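Local coordinates for putative Nitroreductase (Anabaena variabilis ATCC 29413, PDB 3EO7), which is a flavoprotein that binds FMN and probably acts as an oxidoreductase of the nitroreductase family, at residues P39-K44 / L227-I232; E328-K333 / A470-N475; D204-L209 / S367-P372. All coordinates share one frame; numbering follows the deposited sequence.

Interaction 1 (P39-K44 / L227-I232); sequences PFKEYK and LQEGAI. With ACT (acetate ion), chain J.
The carboxylate of E229 is met by K41 on the syn side of OE1, with K41 NZ 2.8 Å from E229 OE1. Neither aromatic ring of residues 39-44 touches 227-232. P39 CG sits over the rim of one face of the F40 ring, 4.1 Å from its plane. The Y43 ring stacks with Y138, and the acetate O lies at its edge, near the ring plane. E229 begins strand 229-239 of the antiparallel sheet in the first nitroreductase-family half. K41 belongs to the loop that leads into strand 47-50, at one edge of that sheet. The two side chains approach from opposite directions and close a salt bridge across 11.2 Å between K41 CA and E229 CA. E229 reaches out fully extended, with CG anti to the backbone N (chi1 -173°). K41 has a bend at chi3 (64°), and its CD also passes 3.8 Å from E229 OE1. The carboxylate is buried and has several partners. E229 OE2 is hydrogen-bonded to T167 OG1 and to Y112 OH, and Y112 OH also bonds K41 NZ. This ties loop, neighbouring strands and carboxylate into one polar group. The lysine charge probably favours the ionised form of E229. With a methionine in place of K41, E229 OE1 would probably be left without its cationic mate, and Y112 OH would keep E229 OE2 but lose the lysine. On the other side of the loop, an acetate, probably from the crystallisation liquor, takes a weak hydrogen bond from Y43 N to its O at 3.5 Å.

Interaction 2 (E328-K333 / A470-N475); sequences EITMHK and AAIQLN
T330 and I472 each turn a methyl toward the other helix: T330 CG2 and I472 CG2 both stand anti to their own backbone N. T330 CG2 and I472 CG2 meet at 3.8 Å. The same turn of T330 (chi1 -72°) sets OG1 beside its own backbone N, where it hydrogen-bonds to D326 O, one turn back in the helix. K333 takes the less common first torsion of 75° and then runs out straight. It slides past I472 in the opposite direction, with K333 CE 3.7 Å from I472 CG2. One isoleucine methyl thus touches both the threonine and the aliphatic stem of the lysine. The contact joins the C-terminal ends of helices 325-333 and 452-473 in the second nitroreductase-family half. Helix 452-473 stops in a Schellman motif whose C-prime residue is N475, at positive phi, with N475 N bonded to I472 O at 3.0 Å. Q473 crosses T330 at about a right angle, its CA 3.6 Å from T330 OG1. Beyond the contact, I472 also packs on V478 and on R334, an FMN-binding arginine.

Interaction 3 (D204-L209 / S367-P372); sequences DYRPHL and SLDNSP
R206 presents two of its nitrogens to the loop 367-372. R206 NE donates to the syn lone pair of D369 OD2 at 2.7 Å, which makes a salt bridge. The bond is bent (135°), and OD2 sits 29° out of the guanidinium plane. R206 NH2 adds a weak second bond to the same oxygen at 3.3 Å, so D369 OD2 takes two donors of one arginine. R206 NH2 also gives a weak bond to S371 O at 3.0 Å, and it forms a salt bridge with D373 OD1, the residue after P372. The guanidinium and carboxylate planes are 70° apart. R206 lies on strand 205-207, an edge strand of the first half's antiparallel sheet, paired to strand 229-239 through A238. The loop 367-372 comes from the second nitroreductase-family half, between helix 347-358 and strand 381-390. D369 OD1 has its own work there. It accepts from S371 N at 2.8 Å, nearly straight, and so closes an Asx turn. The NH comes in from above the carboxylate plane. A water also donates to D369 OD1 at 2.7 Å and takes a weak bond from R206 NH2. The arginine is extended from CG to NE, with CG anti to its backbone N, which carries the group across to D369. R206 NH1 lies 3.4 Å above the centre of one face of the H208 ring.

Interactions 1 and 3 both reach one antiparallel sheet, through neighbouring strands 229-239 and 205-207. Their centres are 27 Å apart and their nearest atoms about 6 Å. Interaction 3 joins the two nitroreductase-family halves, while interaction 2 lies within the second. The centres of interactions 2 and 3 are 19 Å apart, with nearest atoms about 8 Å. Interactions 1 and 2 are farther, 30 Å between centres. Along the chain, 204-209/367-372 crosses both of the others. The flavin is nearest to interaction 2: the I472 side chain lies about 8 Å from FMN. Interactions 1 and 3 lie away from the annotated FMN sites.

Interaction 1 (P39-K44 / L227-I232)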
loop_
_atom_site.group_PDB
_atom_site.type_symbol
_atom_site.label_atom_id
_atom_site.label_comp_id
_atom_site.label_asym_id
_atom_site.label_seq_id
_atom_site.Cartn_x
_atom_site.Cartn_y
_atom_site.Cartn_z
ATOM N N PRO A 39 6.407 -17.524 -4.170
ATOM C CA PRO A 39 6.431 -16.057 -4.229
ATOM C C PRO A 39 7.823 -15.439 -4.050
ATOM O O PRO A 39 8.006 -14.484 -3.297
ATOM C CB PRO A 39 5.454 -15.694 -3.101
ATOM C CG PRO A 39 5.720 -16.726 -2.079
ATOM C CD PRO A 39 6.073 -18.001 -2.818
ATOM N N PHE A 40 8.803 -16.002 -4.739
ATOM C CA PHE A 40 10.161 -15.482 -4.711
ATOM C C PHE A 40 10.714 -15.657 -6.122
ATOM O O PHE A 40 10.344 -16.614 -6.805
ATOM C CB PHE A 40 11.052 -16.298 -3.752
ATOM C CG PHE A 40 10.456 -16.536 -2.386
ATOM C CD1 PHE A 40 10.444 -15.524 -1.419
ATOM C CD2 PHE A 40 9.903 -17.764 -2.068
ATOM C CE1 PHE A 40 9.916 -15.757 -0.139
ATOM C CE2 PHE A 40 9.362 -17.991 -0.813
ATOM C CZ PHE A 40 9.356 -16.972 0.139
ATOM N N LYS A 41 11.647 -14.799 -6.534
ATOM C CA LYS A 41 12.315 -14.953 -7.825
ATOM C C LYS A 41 13.670 -15.645 -7.673
ATOM O O LYS A 41 14.410 -15.393 -6.712
ATOM C CB LYS A 41 12.527 -13.619 -8.540
ATOM C CG LYS A 41 11.235 -12.911 -8.931
ATOM C CD LYS A 41 11.436 -11.713 -9.839
ATOM C CE LYS A 41 12.014 -12.034 -11.213
ATOM N NZ LYS A 41 11.904 -10.883 -12.167
ATOM N N GLU A 42 14.001 -16.494 -8.646
ATOM C CA GLU A 42 15.292 -17.192 -8.685
ATOM C C GLU A 42 16.192 -16.566 -9.726
ATOM O O GLU A 42 15.736 -16.193 -10.812
ATOM C CB GLU A 42 15.104 -18.655 -9.084
ATOM C CG GLU A 42 14.110 -19.394 -8.247
ATOM C CD GLU A 42 14.590 -19.633 -6.835
ATOM O OE1 GLU A 42 15.735 -19.238 -6.504
ATOM O OE2 GLU A 42 13.804 -20.225 -6.061
ATOM N N TYR A 43 17.460 -16.413 -9.388
ATOM C CA TYR A 43 18.463 -15.912 -10.334
ATOM C C TYR A 43 19.586 -16.940 -10.449
ATOM O O TYR A 43 20.085 -17.460 -9.453
ATOM C CB TYR A 43 18.986 -14.564 -9.921
ATOM C CG TYR A 43 17.959 -13.503 -10.068
ATOM C CD1 TYR A 43 17.023 -13.281 -9.066
ATOM C CD2 TYR A 43 17.880 -12.730 -11.225
ATOM C CE1 TYR A 43 16.075 -12.330 -9.200
ATOM C CE2 TYR A 43 16.918 -11.768 -11.354
ATOM C CZ TYR A 43 16.001 -11.594 -10.336
ATOM O OH TYR A 43 15.058 -10.634 -10.467
ATOM N N LYS A 44 19.918 -17.292 -11.673
ATOM C CA LYS A 44 20.958 -18.277 -11.906
ATOM C C LYS A 44 22.274 -17.538 -12.120
ATOM O O LYS A 44 23.336 -18.113 -11.953
ATOM C CB LYS A 44 20.602 -19.161 -13.116
ATOM N N LEU A 227 4.366 -9.461 -19.543
ATOM C CA LEU A 227 3.120 -10.209 -19.431
ATOM C C LEU A 227 3.040 -10.877 -18.057
ATOM O O LEU A 227 1.952 -11.274 -17.648
ATOM C CB LEU A 227 2.971 -11.302 -20.499
ATOM C CG LEU A 227 2.734 -10.860 -21.928
ATOM C CD1 LEU A 227 2.503 -12.122 -22.828
ATOM C CD2 LEU A 227 1.587 -9.878 -21.987
ATOM N N GLN A 228 4.176 -11.038 -17.371
ATOM C CA GLN A 228 4.195 -11.690 -16.069
ATOM C C GLN A 228 4.439 -10.739 -14.909
ATOM O O GLN A 228 4.027 -11.020 -13.780
ATOM C CB GLN A 228 5.245 -12.815 -16.030
ATOM C CG GLN A 228 5.035 -13.865 -17.132
ATOM C CD GLN A 228 3.635 -14.488 -17.099
ATOM O OE1 GLN A 228 3.109 -14.778 -16.018
ATOM N NE2 GLN A 228 3.016 -14.680 -18.281
ATOM N N GLU A 229 5.076 -9.595 -15.180
ATOM C CA GLU A 229 5.505 -8.723 -14.093
ATOM C C GLU A 229 5.577 -7.311 -14.608
ATOM O O GLU A 229 5.859 -7.090 -15.778
ATOM C CB GLU A 229 6.871 -9.190 -13.598
ATOM C CG GLU A 229 7.399 -8.512 -12.358
ATOM C CD GLU A 229 8.787 -9.004 -11.938
ATOM O OE1 GLU A 229 9.277 -10.062 -12.500
ATOM O OE2 GLU A 229 9.416 -8.348 -11.054
ATOM N N GLY A 230 5.219 -6.345 -13.772
ATOM C CA GLY A 230 5.317 -4.953 -14.202
ATOM C C GLY A 230 5.537 -3.990 -13.060
ATOM O O GLY A 230 4.952 -4.123 -11.990
ATOM N N ALA A 231 6.415 -3.031 -13.299
ATOM C CA ALA A 231 6.698 -1.970 -12.353
ATOM C C ALA A 231 5.447 -1.125 -12.075
ATOM O O ALA A 231 4.731 -0.745 -13.004
ATOM C CB ALA A 231 7.798 -1.069 -12.926
ATOM N N ILE A 232 5.170 -0.860 -10.795
ATOM C CA ILE A 232 4.064 0.035 -10.458
ATOM C C ILE A 232 4.465 1.235 -9.583
ATOM O O ILE A 232 3.669 2.148 -9.392
ATOM C CB ILE A 232 2.795 -0.702 -9.956
ATOM C CG1 ILE A 232 3.124 -1.605 -8.778
ATOM C CG2 ILE A 232 2.150 -1.478 -11.139
ATOM C CD1 ILE A 232 1.897 -2.331 -8.164
HETATM C C ACT J . 18.851 -17.249 -6.263
HETATM O O ACT J . 17.997 -16.379 -5.951
HETATM O OXT ACT J . 18.398 -18.354 -6.629
HETATM C CH3 ACT J . 20.331 -17.010 -6.226
#

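Interaction 2 (E328-K333 / A470-N475)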
loop_
_atom_site.group_PDB
_atom_site.type_symbol
_atom_site.label_atom_id
_atom_site.label_comp_id
_atom_site.label_asym_id
_atom_site.label_seq_id
_atom_site.Cartn_x
_atom_site.Cartn_y
_atom_site.Cartn_z
ATOM N N GLU A 328 10.126 0.219 15.299
ATOM C CA GLU A 328 10.853 -0.966 14.808
ATOM C C GLU A 328 10.294 -2.280 15.321
ATOM O O GLU A 328 10.054 -3.213 14.545
ATOM C CB GLU A 328 12.330 -0.892 15.158
ATOM C CG GLU A 328 13.024 0.219 14.458
ATOM C CD GLU A 328 14.514 -0.055 14.238
ATOM O OE1 GLU A 328 14.911 -1.046 13.531
ATOM O OE2 GLU A 328 15.285 0.770 14.755
ATOM N N ILE A 329 10.059 -2.344 16.617
ATOM C CA ILE A 329 9.534 -3.553 17.232
ATOM C C ILE A 329 8.141 -3.879 16.664
ATOM O O ILE A 329 7.851 -5.026 16.305
ATOM C CB ILE A 329 9.455 -3.402 18.759
ATOM C CG1 ILE A 329 10.873 -3.341 19.357
ATOM C CG2 ILE A 329 8.664 -4.553 19.368
ATOM C CD1 ILE A 329 10.887 -2.920 20.846
ATOM N N THR A 330 7.308 -2.857 16.556
ATOM C CA THR A 330 5.972 -3.003 16.012
ATOM C C THR A 330 5.991 -3.480 14.548
ATOM O O THR A 330 5.252 -4.402 14.195
ATOM C CB THR A 330 5.166 -1.707 16.200
ATOM O OG1 THR A 330 4.844 -1.567 17.604
ATOM C CG2 THR A 330 3.916 -1.733 15.370
HETATM N N MSE A 331 6.877 -2.916 13.736
HETATM C CA MSE A 331 6.988 -3.329 12.351
HETATM C C MSE A 331 7.408 -4.782 12.275
HETATM O O MSE A 331 6.916 -5.546 11.448
HETATM C CB MSE A 331 7.962 -2.444 11.593
HETATM C CG MSE A 331 7.419 -1.043 11.406
HETATM SE SE MSE A 331 8.603 0.097 10.379
HETATM C CE MSE A 331 8.109 -0.492 8.567
ATOM N N HIS A 332 8.288 -5.192 13.181
ATOM C CA HIS A 332 8.738 -6.568 13.154
ATOM C C HIS A 332 7.667 -7.571 13.603
ATOM O O HIS A 332 7.554 -8.643 13.014
ATOM C CB HIS A 332 10.026 -6.738 13.980
ATOM C CG HIS A 332 10.566 -8.131 13.937
ATOM N ND1 HIS A 332 11.198 -8.648 12.824
ATOM C CD2 HIS A 332 10.560 -9.119 14.862
ATOM C CE1 HIS A 332 11.548 -9.900 13.064
ATOM N NE2 HIS A 332 11.167 -10.211 14.291
ATOM N N LYS A 333 6.875 -7.221 14.616
ATOM C CA LYS A 333 5.892 -8.152 15.205
ATOM C C LYS A 333 4.505 -8.110 14.576
ATOM O O LYS A 333 3.669 -8.979 14.840
ATOM C CB LYS A 333 5.768 -7.917 16.710
ATOM C CG LYS A 333 5.013 -6.699 17.119
ATOM C CD LYS A 333 5.007 -6.572 18.655
ATOM C CE LYS A 333 4.245 -5.328 19.120
ATOM N NZ LYS A 333 4.289 -5.180 20.616
ATOM N N ALA A 470 -0.100 1.367 13.690
ATOM C CA ALA A 470 -0.616 2.080 14.860
ATOM C C ALA A 470 -1.437 1.157 15.771
ATOM O O ALA A 470 -1.299 1.214 16.999
ATOM C CB ALA A 470 -1.416 3.331 14.462
ATOM N N ALA A 471 -2.279 0.322 15.180
ATOM C CA ALA A 471 -3.123 -0.593 15.942
ATOM C C ALA A 471 -2.249 -1.518 16.753
ATOM O O ALA A 471 -2.450 -1.679 17.945
ATOM C CB ALA A 471 -4.061 -1.419 14.995
ATOM N N ILE A 472 -1.275 -2.151 16.103
ATOM C CA ILE A 472 -0.375 -3.076 16.787
ATOM C C ILE A 472 0.424 -2.384 17.889
ATOM O O ILE A 472 0.557 -2.935 18.979
ATOM C CB ILE A 472 0.565 -3.791 15.789
ATOM C CG1 ILE A 472 -0.250 -4.652 14.800
ATOM C CG2 ILE A 472 1.679 -4.578 16.561
ATOM C CD1 ILE A 472 -1.182 -5.701 15.439
ATOM N N GLN A 473 0.919 -1.169 17.639
ATOM C CA GLN A 473 1.613 -0.401 18.666
ATOM C C GLN A 473 0.766 -0.175 19.908
ATOM O O GLN A 473 1.286 -0.192 21.014
ATOM C CB GLN A 473 2.049 0.939 18.108
ATOM C CG GLN A 473 2.697 1.928 19.101
ATOM C CD GLN A 473 3.970 1.426 19.749
ATOM O OE1 GLN A 473 4.652 0.547 19.222
ATOM N NE2 GLN A 473 4.316 2.016 20.907
ATOM N N LEU A 474 -0.533 0.028 19.708
ATOM C CA LEU A 474 -1.503 0.231 20.785
ATOM C C LEU A 474 -2.116 -1.065 21.347
ATOM O O LEU A 474 -3.097 -0.992 22.086
ATOM C CB LEU A 474 -2.607 1.185 20.320
ATOM C CG LEU A 474 -2.152 2.612 19.938
ATOM C CD1 LEU A 474 -3.364 3.484 19.665
ATOM C CD2 LEU A 474 -1.290 3.246 20.995
ATOM N N ASN A 475 -1.541 -2.224 20.999
ATOM C CA ASN A 475 -2.006 -3.526 21.511
ATOM C C ASN A 475 -3.433 -3.835 21.108
ATOM O O ASN A 475 -4.189 -4.492 21.842
ATOM C CB ASN A 475 -1.878 -3.564 23.031
ATOM C CG ASN A 475 -0.455 -3.340 23.493
ATOM O OD1 ASN A 475 -0.190 -2.477 24.327
ATOM N ND2 ASN A 475 0.467 -4.079 22.919
#

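Interaction 3 (D204-L209 / S367-P372)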
loop_
_atom_site.group_PDB
_atom_site.type_symbol
_atom_site.label_atom_id
_atom_site.label_comp_id
_atom_site.label_asym_id
_atom_site.label_seq_id
_atom_site.Cartn_x
_atom_site.Cartn_y
_atom_site.Cartn_z
ATOM N N ASP A 204 17.213 7.230 8.180
ATOM C CA ASP A 204 17.578 8.555 7.661
ATOM C C ASP A 204 17.563 8.677 6.141
ATOM O O ASP A 204 18.423 9.323 5.541
ATOM C CB ASP A 204 18.914 9.024 8.247
ATOM C CG ASP A 204 18.859 9.185 9.726
ATOM O OD1 ASP A 204 17.953 9.873 10.221
ATOM O OD2 ASP A 204 19.738 8.626 10.384
ATOM N N TYR A 205 16.582 8.018 5.548
ATOM C CA TYR A 205 16.308 8.083 4.109
ATOM C C TYR A 205 14.911 8.656 3.931
ATOM O O TYR A 205 14.086 8.633 4.866
ATOM C CB TYR A 205 16.351 6.698 3.464
ATOM C CG TYR A 205 17.711 6.304 2.957
ATOM C CD1 TYR A 205 18.151 6.786 1.736
ATOM C CD2 TYR A 205 18.553 5.490 3.679
ATOM C CE1 TYR A 205 19.380 6.467 1.237
ATOM C CE2 TYR A 205 19.813 5.150 3.169
ATOM C CZ TYR A 205 20.201 5.649 1.945
ATOM O OH TYR A 205 21.427 5.371 1.380
ATOM N N ARG A 206 14.673 9.211 2.748
ATOM C CA ARG A 206 13.330 9.634 2.339
ATOM C C ARG A 206 13.098 9.112 0.918
ATOM O O ARG A 206 13.855 9.431 -0.011
ATOM C CB ARG A 206 13.114 11.137 2.353
ATOM C CG ARG A 206 11.646 11.472 2.001
ATOM C CD ARG A 206 11.430 12.924 1.772
ATOM N NE ARG A 206 10.001 13.229 1.789
ATOM C CZ ARG A 206 9.172 13.132 0.756
ATOM N NH1 ARG A 206 9.581 12.723 -0.444
ATOM N NH2 ARG A 206 7.904 13.453 0.939
ATOM N N PRO A 207 12.048 8.316 0.735
ATOM C CA PRO A 207 11.742 7.875 -0.622
ATOM C C PRO A 207 10.941 8.980 -1.319
ATOM O O PRO A 207 10.204 9.707 -0.658
ATOM C CB PRO A 207 10.842 6.642 -0.398
ATOM C CG PRO A 207 10.233 6.837 0.951
ATOM C CD PRO A 207 11.107 7.784 1.733
ATOM N N HIS A 208 11.156 9.119 -2.615
ATOM C CA HIS A 208 10.418 10.022 -3.468
ATOM C C HIS A 208 9.613 9.154 -4.403
ATOM O O HIS A 208 10.169 8.404 -5.217
ATOM C CB HIS A 208 11.362 10.927 -4.202
ATOM C CG HIS A 208 11.971 11.958 -3.312
ATOM N ND1 HIS A 208 11.548 13.271 -3.304
ATOM C CD2 HIS A 208 12.933 11.856 -2.359
ATOM C CE1 HIS A 208 12.234 13.937 -2.387
ATOM N NE2 HIS A 208 13.087 13.104 -1.802
ATOM N N LEU A 209 8.299 9.216 -4.232
ATOM C CA LEU A 209 7.400 8.351 -4.957
ATOM C C LEU A 209 7.197 8.839 -6.385
ATOM O O LEU A 209 6.881 10.021 -6.603
ATOM C CB LEU A 209 6.067 8.326 -4.249
ATOM C CG LEU A 209 5.014 7.381 -4.782
ATOM C CD1 LEU A 209 5.513 5.911 -4.728
ATOM C CD2 LEU A 209 3.673 7.576 -3.918
ATOM N N SER A 367 11.105 12.252 14.307
ATOM C CA SER A 367 11.905 11.972 13.102
ATOM C C SER A 367 11.145 11.262 11.980
ATOM O O SER A 367 11.742 10.571 11.148
ATOM C CB SER A 367 13.182 11.202 13.466
ATOM O OG SER A 367 13.941 11.954 14.396
ATOM N N LEU A 368 9.825 11.422 11.965
ATOM C CA LEU A 368 9.008 10.897 10.867
ATOM C C LEU A 368 8.720 12.067 9.924
ATOM O O LEU A 368 8.772 13.242 10.310
ATOM C CB LEU A 368 7.728 10.245 11.368
ATOM C CG LEU A 368 7.985 8.995 12.219
ATOM C CD1 LEU A 368 6.677 8.468 12.811
ATOM C CD2 LEU A 368 8.739 7.903 11.421
ATOM N N ASP A 369 8.407 11.749 8.678
ATOM C CA ASP A 369 8.134 12.772 7.681
ATOM C C ASP A 369 6.800 13.457 7.957
ATOM O O ASP A 369 5.771 12.793 8.187
ATOM C CB ASP A 369 8.102 12.128 6.290
ATOM C CG ASP A 369 8.175 13.132 5.172
ATOM O OD1 ASP A 369 7.821 14.318 5.387
ATOM O OD2 ASP A 369 8.642 12.732 4.077
ATOM N N ASN A 370 6.796 14.782 7.910
ATOM C CA ASN A 370 5.556 15.529 8.107
ATOM C C ASN A 370 4.608 15.389 6.918
ATOM O O ASN A 370 3.389 15.646 7.036
ATOM C CB ASN A 370 5.820 17.014 8.359
ATOM C CG ASN A 370 6.437 17.693 7.169
ATOM O OD1 ASN A 370 7.515 17.312 6.725
ATOM N ND2 ASN A 370 5.763 18.689 6.644
ATOM N N SER A 371 5.149 15.004 5.760
ATOM C CA SER A 371 4.308 14.842 4.566
ATOM C C SER A 371 4.889 13.782 3.620
ATOM O O SER A 371 5.499 14.085 2.594
ATOM C CB SER A 371 4.130 16.177 3.868
ATOM O OG SER A 371 3.128 16.030 2.865
ATOM N N PRO A 372 4.747 12.513 3.991
ATOM C CA PRO A 372 5.270 11.445 3.145
ATOM C C PRO A 372 4.522 11.436 1.811
ATOM O O PRO A 372 3.357 11.866 1.735
ATOM C CB PRO A 372 4.971 10.170 3.943
ATOM C CG PRO A 372 4.003 10.578 4.995
ATOM C CD PRO A 372 3.993 12.007 5.149
HETATM O O HOH W 1 8.243 15.901 3.297
#